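Local coordinates for protein aminopentol aminotransferase (Sphingopyxis macrogoltabida, PDB 6HBS) that deaminates aminopentol (hydrolysed fumonisin B1) to its 2-keto derivative in a pyridoxal-phosphate-dependent transamination, with pyruvate as the preferred amino acceptor, at residues A[85-90]-A[286-291]; A[92-97]-A[290-295]; A[28-33]-A[373-378]. All coordinates share one frame; numbering follows the deposited sequence.

Interaction 1: A[85-90]-A[286-291]; sequences GDTMTG and GSFWFS. With PLP (pyridoxal-5'-phosphate), chain E.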
loop_
_atom_site.group_PDB
_atom_site.type_symbol
_atom_site.label_atom_id
_atom_site.label_comp_id
_atom_site.label_asym_id
_atom_site.label_seq_id
_atom_site.Cartn_x
_atom_site.Cartn_y
_atom_site.Cartn_z
ATOM N N GLY A 85 -10.130 -17.077 4.412
ATOM C CA GLY A 85 -8.871 -16.488 4.830
ATOM C C GLY A 85 -8.557 -15.236 4.026
ATOM O O GLY A 85 -9.083 -15.044 2.938
ATOM N N ASP A 86 -7.749 -14.365 4.621
ATOM C CA ASP A 86 -7.404 -13.082 4.039
ATOM C C ASP A 86 -5.881 -13.010 3.887
ATOM O O ASP A 86 -5.371 -13.324 2.841
ATOM C CB ASP A 86 -8.018 -11.932 4.841
ATOM C CG ASP A 86 -7.820 -10.581 4.164
ATOM O OD1 ASP A 86 -7.509 -10.608 2.961
ATOM O OD2 ASP A 86 -7.999 -9.521 4.845
ATOM N N THR A 87 -5.174 -12.591 4.929
ATOM C CA THR A 87 -3.734 -12.415 4.858
ATOM C C THR A 87 -3.101 -13.660 5.471
ATOM O O THR A 87 -3.142 -13.829 6.686
ATOM C CB THR A 87 -3.296 -11.156 5.599
ATOM O OG1 THR A 87 -3.982 -10.026 5.047
ATOM C CG2 THR A 87 -1.798 -10.975 5.534
ATOM N N MET A 88 -2.534 -14.498 4.607
ATOM C CA MET A 88 -2.084 -15.847 4.978
ATOM C C MET A 88 -0.609 -16.028 4.568
ATOM O O MET A 88 -0.001 -15.152 3.897
ATOM C CB MET A 88 -2.984 -16.882 4.303
ATOM C CG MET A 88 -4.452 -16.731 4.605
ATOM S SD MET A 88 -5.394 -18.084 3.830
ATOM C CE MET A 88 -5.485 -17.532 2.128
ATOM N N THR A 89 -0.028 -17.173 4.947
ATOM C CA THR A 89 1.408 -17.440 4.738
ATOM C C THR A 89 1.738 -17.451 3.237
ATOM O O THR A 89 2.874 -17.215 2.805
ATOM C CB THR A 89 1.777 -18.729 5.484
ATOM O OG1 THR A 89 1.708 -18.385 6.867
ATOM C CG2 THR A 89 3.124 -19.272 5.075
ATOM N N GLY A 90 0.725 -17.749 2.428
ATOM C CA GLY A 90 0.790 -17.637 0.976
ATOM C C GLY A 90 -0.510 -17.045 0.437
ATOM O O GLY A 90 -1.515 -16.924 1.153
ATOM N N GLY A 286 5.045 -6.770 -0.869
ATOM C CA GLY A 286 4.587 -6.184 0.357
ATOM C C GLY A 286 3.774 -7.176 1.170
ATOM O O GLY A 286 3.133 -8.056 0.614
ATOM N N SER A 287 3.834 -6.999 2.484
ATOM C CA SER A 287 3.146 -7.835 3.474
ATOM C C SER A 287 1.701 -8.144 3.063
ATOM O O SER A 287 1.198 -9.217 3.379
ATOM C CB SER A 287 3.115 -7.121 4.809
ATOM O OG SER A 287 4.429 -6.834 5.215
ATOM N N PHE A 288 1.023 -7.140 2.503
ATOM C CA PHE A 288 -0.405 -7.187 2.334
ATOM C C PHE A 288 -0.777 -7.462 0.878
ATOM O O PHE A 288 -1.959 -7.509 0.545
ATOM C CB PHE A 288 -1.046 -5.897 2.836
ATOM C CG PHE A 288 -0.868 -5.631 4.308
ATOM C CD1 PHE A 288 -1.296 -6.547 5.261
ATOM C CD2 PHE A 288 -0.291 -4.457 4.748
ATOM C CE1 PHE A 288 -1.105 -6.299 6.621
ATOM C CE2 PHE A 288 -0.127 -4.197 6.108
ATOM C CZ PHE A 288 -0.524 -5.125 7.047
ATOM N N TRP A 289 0.223 -7.638 0.008
ATOM C CA TRP A 289 -0.023 -7.717 -1.448
ATOM C C TRP A 289 -0.714 -9.018 -1.848
ATOM O O TRP A 289 -1.217 -9.095 -2.973
ATOM C CB TRP A 289 1.278 -7.526 -2.245
ATOM C CG TRP A 289 1.868 -6.143 -2.179
ATOM C CD1 TRP A 289 1.633 -5.168 -1.247
ATOM C CD2 TRP A 289 2.826 -5.576 -3.101
ATOM N NE1 TRP A 289 2.353 -4.033 -1.548
ATOM C CE2 TRP A 289 3.106 -4.264 -2.663
ATOM C CE3 TRP A 289 3.453 -6.046 -4.255
ATOM C CZ2 TRP A 289 4.033 -3.438 -3.316
ATOM C CZ3 TRP A 289 4.362 -5.229 -4.905
ATOM C CH2 TRP A 289 4.610 -3.933 -4.457
ATOM N N PHE A 290 -0.684 -10.042 -0.978
ATOM C CA PHE A 290 -1.160 -11.376 -1.302
ATOM C C PHE A 290 -2.475 -11.680 -0.567
ATOM O O PHE A 290 -2.937 -12.825 -0.591
ATOM C CB PHE A 290 -0.057 -12.408 -1.020
ATOM C CG PHE A 290 1.226 -12.039 -1.729
ATOM C CD1 PHE A 290 1.320 -12.176 -3.096
ATOM C CD2 PHE A 290 2.252 -11.407 -1.061
ATOM C CE1 PHE A 290 2.454 -11.753 -3.776
ATOM C CE2 PHE A 290 3.393 -11.005 -1.736
ATOM C CZ PHE A 290 3.495 -11.186 -3.092
ATOM N N SER A 291 -3.090 -10.656 0.033
ATOM C CA SER A 291 -4.308 -10.832 0.816
ATOM C C SER A 291 -5.506 -11.159 -0.099
ATOM O O SER A 291 -5.743 -10.489 -1.109
ATOM C CB SER A 291 -4.580 -9.620 1.656
ATOM O OG SER A 291 -3.485 -9.357 2.508
HETATM N N1 PLP E . 10.503 -2.982 7.389
HETATM C C2 PLP E . 10.676 -4.236 7.883
HETATM C C2A PLP E . 11.613 -4.467 9.054
HETATM C C3 PLP E . 9.950 -5.387 7.332
HETATM O O3 PLP E . 10.139 -6.639 7.840
HETATM C C4 PLP E . 8.993 -5.179 6.228
HETATM C C4A PLP E . 8.229 -6.353 5.698
HETATM C C5 PLP E . 8.904 -3.761 5.747
HETATM C C6 PLP E . 9.656 -2.753 6.356
HETATM C C5A PLP E . 8.003 -3.390 4.609
HETATM O O4P PLP E . 6.642 -3.710 4.872
HETATM P P PLP E . 5.715 -4.052 3.592
HETATM O O1P PLP E . 4.328 -4.045 4.230
HETATM O O2P PLP E . 5.947 -2.928 2.572
HETATM O O3P PLP E . 6.081 -5.388 3.061
HETATM O O HOH W 1 -2.291 -14.293 1.703
#
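A hydroxyl-to-hydroxyl hydrogen bond between Thr87 and Ser291 joins two loops at the buried dimer interface, just before helices 94-105 and 292-307. Thr87 OG1 and Ser291 OG are 2.7 Å apart. Each oxygen lies beside its own backbone N, anti to the carbonyl carbon (chi1 -57° and -58°). Phe288 O, 3.1 Å from Ser291 OG, is a second acceptor within reach of the serine proton, while Thr87 OG1 is also bonded to Gly263 O of the second subunit. An alanine in place of this threonine would probably leave Gly263 O of the second subunit without its hydroxyl mate and let the Ser291 hydroxyl turn to Phe288 O alone. Asp86 flanks this pair: its OD1 passes 3.4 Å from Ser291 CB on the way to its main partner, Val293 N in the first turn of helix 292-307. The 286-291 loop, two type I turns sharing Phe288 and Trp289, also lends Ser287 to a cofactor site, as in fold-type I aminotransferases, whose active sites are built from both subunits. Ser287 grips the phosphate twice, N to PLP O3P at 2.8 Å and OG to PLP O1P at 3.0 Å. Gly118, Ser119 and Arg233 of the second subunit bind the same PLP. Between the loops a water accepts from Met88 N at 2.9 Å and lies 2.8 Å from Phe290 O, bridging the two backbones.

Interaction 2: A[92-97]-A[290-295]; sequences SEIMVN and FSAVPM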
loop_
_atom_site.group_PDB
_atom_site.type_symbol
_atom_site.label_atom_id
_atom_site.label_comp_id
_atom_site.label_asym_id
_atom_site.label_seq_id
_atom_site.Cartn_x
_atom_site.Cartn_y
_atom_site.Cartn_z
ATOM N N SER A 92 -4.095 -16.912 -1.460
ATOM C CA SER A 92 -5.194 -17.808 -1.813
ATOM C C SER A 92 -5.063 -18.261 -3.264
ATOM O O SER A 92 -4.552 -17.519 -4.138
ATOM C CB SER A 92 -6.521 -17.167 -1.595
ATOM O OG SER A 92 -7.557 -17.983 -2.131
ATOM N N GLU A 93 -5.528 -19.490 -3.528
ATOM C CA GLU A 93 -5.790 -19.965 -4.874
ATOM C C GLU A 93 -6.545 -18.920 -5.721
ATOM O O GLU A 93 -6.386 -18.928 -6.928
ATOM C CB GLU A 93 -6.602 -21.269 -4.833
ATOM C CG GLU A 93 -7.960 -21.133 -4.164
ATOM C CD GLU A 93 -8.709 -22.447 -3.973
ATOM O OE1 GLU A 93 -8.122 -23.517 -4.235
ATOM O OE2 GLU A 93 -9.853 -22.390 -3.561
ATOM N N ILE A 94 -7.401 -18.074 -5.129
ATOM C CA ILE A 94 -8.225 -17.141 -5.935
ATOM C C ILE A 94 -7.360 -16.052 -6.600
ATOM O O ILE A 94 -7.846 -15.391 -7.534
ATOM C CB ILE A 94 -9.415 -16.525 -5.180
ATOM C CG1 ILE A 94 -8.992 -15.533 -4.109
ATOM C CG2 ILE A 94 -10.336 -17.594 -4.618
ATOM C CD1 ILE A 94 -10.117 -14.703 -3.595
ATOM N N MET A 95 -6.111 -15.871 -6.145
ATOM C CA MET A 95 -5.134 -15.020 -6.852
ATOM C C MET A 95 -5.013 -15.440 -8.323
ATOM O O MET A 95 -4.939 -14.579 -9.215
ATOM C CB MET A 95 -3.750 -15.038 -6.201
ATOM C CG MET A 95 -2.788 -14.019 -6.815
ATOM S SD MET A 95 -1.172 -14.066 -6.025
ATOM C CE MET A 95 -0.331 -12.768 -6.937
ATOM N N VAL A 96 -5.026 -16.750 -8.572
ATOM C CA VAL A 96 -4.930 -17.283 -9.919
ATOM C C VAL A 96 -6.182 -16.899 -10.715
ATOM O O VAL A 96 -6.064 -16.460 -11.873
ATOM C CB VAL A 96 -4.667 -18.807 -9.942
ATOM C CG1 VAL A 96 -4.582 -19.328 -11.374
ATOM C CG2 VAL A 96 -3.406 -19.154 -9.175
ATOM N N ASN A 97 -7.360 -17.046 -10.108
ATOM C CA ASN A 97 -8.632 -16.700 -10.738
ATOM C C ASN A 97 -8.673 -15.200 -11.070
ATOM O O ASN A 97 -9.145 -14.822 -12.133
ATOM C CB ASN A 97 -9.823 -17.090 -9.872
ATOM C CG ASN A 97 -9.867 -18.590 -9.675
ATOM O OD1 ASN A 97 -9.015 -19.158 -9.022
ATOM N ND2 ASN A 97 -10.803 -19.243 -10.312
ATOM N N PHE A 290 -0.684 -10.042 -0.978
ATOM C CA PHE A 290 -1.160 -11.376 -1.302
ATOM C C PHE A 290 -2.475 -11.680 -0.567
ATOM O O PHE A 290 -2.937 -12.825 -0.591
ATOM C CB PHE A 290 -0.057 -12.408 -1.020
ATOM C CG PHE A 290 1.226 -12.039 -1.729
ATOM C CD1 PHE A 290 1.320 -12.176 -3.096
ATOM C CD2 PHE A 290 2.252 -11.407 -1.061
ATOM C CE1 PHE A 290 2.454 -11.753 -3.776
ATOM C CE2 PHE A 290 3.393 -11.005 -1.736
ATOM C CZ PHE A 290 3.495 -11.186 -3.092
ATOM N N SER A 291 -3.090 -10.656 0.033
ATOM C CA SER A 291 -4.308 -10.832 0.816
ATOM C C SER A 291 -5.506 -11.159 -0.099
ATOM O O SER A 291 -5.743 -10.489 -1.109
ATOM C CB SER A 291 -4.580 -9.620 1.656
ATOM O OG SER A 291 -3.485 -9.357 2.508
ATOM N N ALA A 292 -6.284 -12.185 0.307
ATOM C CA ALA A 292 -7.334 -12.768 -0.494
ATOM C C ALA A 292 -8.628 -11.941 -0.503
ATOM O O ALA A 292 -9.314 -11.952 -1.514
ATOM C CB ALA A 292 -7.625 -14.167 0.002
ATOM N N VAL A 293 -9.012 -11.283 0.590
ATOM C CA VAL A 293 -10.343 -10.650 0.638
ATOM C C VAL A 293 -10.438 -9.546 -0.431
ATOM O O VAL A 293 -11.416 -9.480 -1.167
ATOM C CB VAL A 293 -10.733 -10.182 2.048
ATOM C CG1 VAL A 293 -11.994 -9.297 2.073
ATOM C CG2 VAL A 293 -10.959 -11.392 2.967
ATOM N N PRO A 294 -9.453 -8.639 -0.573
ATOM C CA PRO A 294 -9.495 -7.648 -1.649
ATOM C C PRO A 294 -9.521 -8.315 -3.026
ATOM O O PRO A 294 -10.153 -7.789 -3.922
ATOM C CB PRO A 294 -8.255 -6.783 -1.401
ATOM C CG PRO A 294 -8.025 -6.940 0.083
ATOM C CD PRO A 294 -8.345 -8.395 0.360
ATOM N N MET A 295 -8.883 -9.489 -3.170
ATOM C CA MET A 295 -8.894 -10.187 -4.418
ATOM C C MET A 295 -10.292 -10.750 -4.733
ATOM O O MET A 295 -10.721 -10.749 -5.921
ATOM C CB MET A 295 -7.855 -11.302 -4.440
ATOM C CG MET A 295 -6.434 -10.763 -4.416
ATOM S SD MET A 295 -5.277 -12.093 -4.671
ATOM C CE MET A 295 -3.782 -11.235 -4.204
HETATM O O HOH W 2 -4.683 -14.110 -2.077
#
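Met95 and Met295 cross obliquely, each with its chain extended beyond CG. The sulphur of Met295 sits over the root of the other residue, with SD 3.7 Å from Met95 CB. One atom further out, Met295 CE reaches Met95 CG at 3.9 Å. CG of Met95 is anti to the backbone N (chi1 -172°), and from there the straight chain runs on to the ring of Phe290. Its methyl CE meets that ring at the edge, near the ring plane, 4.2 Å from Phe290 CD1. Tyr23 of the second subunit touches the same phenyl ring and also packs on Met95.

Ile94 meets Met295 nearer its backbone, at CB. The isoleucine CG1 stands between the backbone N and the carbonyl carbon (chi1 70°), and the branch carries on to CD1, which makes this contact and also comes within 3.5 Å of Ala292 O. Nearer the start of both helices Ser92 faces Ala292, CB to CB at 3.6 Å, with Gln81 of helix 72-82 against both.

With its methylene spent on Ala292, Ser92 turns its hydroxyl back on its own chain: OG accepts from Ile94 N at 3.0 Å in a nearly straight bond (176°). A water links the two segments, accepting from Ser92 N and donating to Phe290 O, the latter at 2.6 Å.

Two helix beginnings thus pack against each other at the dimer interface of a class-III aminotransferase. The OG bond to Ile94 N and the bond from Met95 N to Ser92 O together make an ST motif, a cap leading into helix 94-105.

Interaction 3: A[28-33]-A[373-378]; sequences TRLLPP and HPYHNM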
loop_
_atom_site.group_PDB
_atom_site.type_symbol
_atom_site.label_atom_id
_atom_site.label_comp_id
_atom_site.label_asym_id
_atom_site.label_seq_id
_atom_site.Cartn_x
_atom_site.Cartn_y
_atom_site.Cartn_z
ATOM N N THR A 28 -8.915 18.550 3.849
ATOM C CA THR A 28 -9.733 19.701 3.476
ATOM C C THR A 28 -8.965 21.028 3.631
ATOM O O THR A 28 -9.573 22.074 3.568
ATOM C CB THR A 28 -11.024 19.718 4.308
ATOM O OG1 THR A 28 -10.660 19.845 5.673
ATOM C CG2 THR A 28 -11.840 18.459 4.132
ATOM N N ARG A 29 -7.634 20.978 3.808
ATOM C CA ARG A 29 -6.807 22.154 4.051
ATOM C C ARG A 29 -7.025 23.251 2.983
ATOM O O ARG A 29 -6.965 24.430 3.311
ATOM C CB ARG A 29 -5.333 21.732 4.067
ATOM C CG ARG A 29 -4.357 22.879 4.262
ATOM C CD ARG A 29 -3.022 22.417 4.814
ATOM N NE ARG A 29 -2.506 23.427 5.730
ATOM C CZ ARG A 29 -1.790 24.493 5.375
ATOM N NH1 ARG A 29 -1.609 25.473 6.246
ATOM N NH2 ARG A 29 -1.251 24.574 4.168
ATOM N N LEU A 30 -7.209 22.865 1.715
ATOM C CA LEU A 30 -7.317 23.808 0.589
ATOM C C LEU A 30 -8.773 24.010 0.142
ATOM O O LEU A 30 -8.970 24.610 -0.910
ATOM C CB LEU A 30 -6.492 23.280 -0.592
ATOM C CG LEU A 30 -4.986 23.165 -0.354
ATOM C CD1 LEU A 30 -4.291 22.599 -1.592
ATOM C CD2 LEU A 30 -4.397 24.513 0.030
ATOM N N LEU A 31 -9.756 23.525 0.924
ATOM C CA LEU A 31 -11.193 23.668 0.594
ATOM C C LEU A 31 -11.828 24.734 1.465
ATOM O O LEU A 31 -11.286 25.086 2.502
ATOM C CB LEU A 31 -11.910 22.332 0.789
ATOM C CG LEU A 31 -11.620 21.284 -0.280
ATOM C CD1 LEU A 31 -12.166 19.926 0.129
ATOM C CD2 LEU A 31 -12.183 21.710 -1.630
ATOM N N PRO A 32 -13.007 25.278 1.091
ATOM C CA PRO A 32 -13.746 26.151 2.008
ATOM C C PRO A 32 -13.952 25.477 3.364
ATOM O O PRO A 32 -14.018 24.247 3.470
ATOM C CB PRO A 32 -15.058 26.462 1.266
ATOM C CG PRO A 32 -14.669 26.310 -0.207
ATOM C CD PRO A 32 -13.634 25.183 -0.233
ATOM N N PRO A 33 -14.055 26.263 4.457
ATOM C CA PRO A 33 -14.103 25.699 5.808
ATOM C C PRO A 33 -15.367 24.881 6.093
ATOM O O PRO A 33 -15.375 24.078 7.012
ATOM C CB PRO A 33 -14.005 26.950 6.707
ATOM C CG PRO A 33 -14.575 28.062 5.854
ATOM C CD PRO A 33 -14.081 27.734 4.462
ATOM N N HIS A 373 -16.537 19.353 -6.029
ATOM C CA HIS A 373 -15.176 19.738 -5.733
ATOM C C HIS A 373 -14.749 20.876 -6.637
ATOM O O HIS A 373 -14.888 20.767 -7.847
ATOM C CB HIS A 373 -14.237 18.538 -5.858
ATOM C CG HIS A 373 -12.948 18.699 -5.111
ATOM N ND1 HIS A 373 -12.034 19.701 -5.383
ATOM C CD2 HIS A 373 -12.386 17.934 -4.150
ATOM C CE1 HIS A 373 -11.008 19.590 -4.564
ATOM N NE2 HIS A 373 -11.200 18.513 -3.788
ATOM N N PRO A 374 -14.230 21.994 -6.079
ATOM C CA PRO A 374 -13.841 23.141 -6.895
ATOM C C PRO A 374 -12.472 23.080 -7.585
ATOM O O PRO A 374 -12.231 23.962 -8.424
ATOM C CB PRO A 374 -13.826 24.275 -5.858
ATOM C CG PRO A 374 -13.387 23.612 -4.608
ATOM C CD PRO A 374 -14.096 22.279 -4.641
ATOM N N TYR A 375 -11.606 22.076 -7.280
ATOM C CA TYR A 375 -10.280 22.031 -7.976
ATOM C C TYR A 375 -9.874 20.630 -8.484
ATOM O O TYR A 375 -8.955 20.530 -9.297
ATOM C CB TYR A 375 -9.205 22.742 -7.135
ATOM C CG TYR A 375 -8.761 22.063 -5.871
ATOM C CD1 TYR A 375 -7.992 20.900 -5.909
ATOM C CD2 TYR A 375 -9.074 22.590 -4.631
ATOM C CE1 TYR A 375 -7.555 20.270 -4.748
ATOM C CE2 TYR A 375 -8.658 21.964 -3.459
ATOM C CZ TYR A 375 -7.883 20.812 -3.518
ATOM O OH TYR A 375 -7.490 20.189 -2.374
ATOM N N HIS A 376 -10.559 19.569 -8.058
ATOM C CA HIS A 376 -10.218 18.190 -8.397
ATOM C C HIS A 376 -11.361 17.604 -9.204
ATOM O O HIS A 376 -12.540 17.856 -8.897
ATOM C CB HIS A 376 -9.967 17.360 -7.129
ATOM C CG HIS A 376 -9.392 15.991 -7.337
ATOM N ND1 HIS A 376 -10.111 14.957 -7.924
ATOM C CD2 HIS A 376 -8.187 15.468 -6.978
ATOM C CE1 HIS A 376 -9.365 13.862 -7.954
ATOM N NE2 HIS A 376 -8.163 14.151 -7.365
ATOM N N ASN A 377 -11.037 16.767 -10.188
ATOM C CA ASN A 377 -12.088 16.167 -10.971
ATOM C C ASN A 377 -12.969 15.298 -10.075
ATOM O O ASN A 377 -12.518 14.765 -9.049
ATOM C CB ASN A 377 -11.610 15.337 -12.164
ATOM C CG ASN A 377 -10.967 14.029 -11.761
ATOM O OD1 ASN A 377 -9.776 13.998 -11.476
ATOM N ND2 ASN A 377 -11.748 12.950 -11.714
ATOM N N MET A 378 -14.240 15.192 -10.497
ATOM C CA MET A 378 -15.242 14.382 -9.841
ATOM C C MET A 378 -15.410 13.065 -10.581
ATOM O O MET A 378 -14.714 12.785 -11.556
ATOM C CB MET A 378 -16.538 15.193 -9.744
ATOM C CG MET A 378 -16.389 16.239 -8.683
ATOM S SD MET A 378 -17.589 17.573 -8.787
ATOM C CE MET A 378 -16.829 18.579 -10.057
HETATM O O HOH W 3 -7.744 20.400 0.584
#
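Leu31 and Leu30 meet the loop 373-378 through apolar contacts, and CD2 of Leu31 does most of the touching. This methyl lies over one face of the His373 imidazole, offset toward the rim, in a CH-pi contact 4.1 Å from the ring centroid. The same CD2 is 3.6 Å from Pro374 CD, the two side chains crossing at about a right angle, and also reaches Tyr375 CE2. Leu30 CB packs on the phenol, 3.8 Å from Tyr375 CE2, while Leu30 O, bonded to Tyr359 OH of helix 356-367, lies at the ring edge. His373 CE1 sits over the centre of the Tyr375 ring, whose CG stands between backbone N and carbonyl carbon (chi1 71°).

One hydrogen bond within the loop orients the imidazole: Tyr375 N donates to His373 ND1 at 3.1 Å, in the ring plane, which helps hold that ring's rotation. A water spans the two loops, accepting from Leu30 N at 2.8 Å and lying 3.0 Å from Tyr375 OH.

Further along the loop Asn377 OD1 is bonded to Arg233, a PLP-pocket residue. Such joining of N-terminal and C-terminal chain is characteristic of the small domain of fold-type I aminotransferases.

Overall arrangement
Interactions 1 and 2 are neighbours, with centres 8 Å apart and Phe290 and Ser291 in common. Asp86 ties them directly through a backbone bond to Ala292 and a side-chain bond to Val293, so the loop 85-90 and helices 94-105 and 292-307 form one block against the second subunit. Interaction 3 is remote: its centre lies about 35 Å from interaction 1 and 36 Å from interaction 2, on the other side of the chain's centre from the latter. Along the chain, 28-33 comes first and 373-378 last, enclosing both other contacts. Interaction 1 contributes to a cofactor site shared with the second subunit, while interaction 3 brings an N-terminal loop against a loop of the C-terminal part.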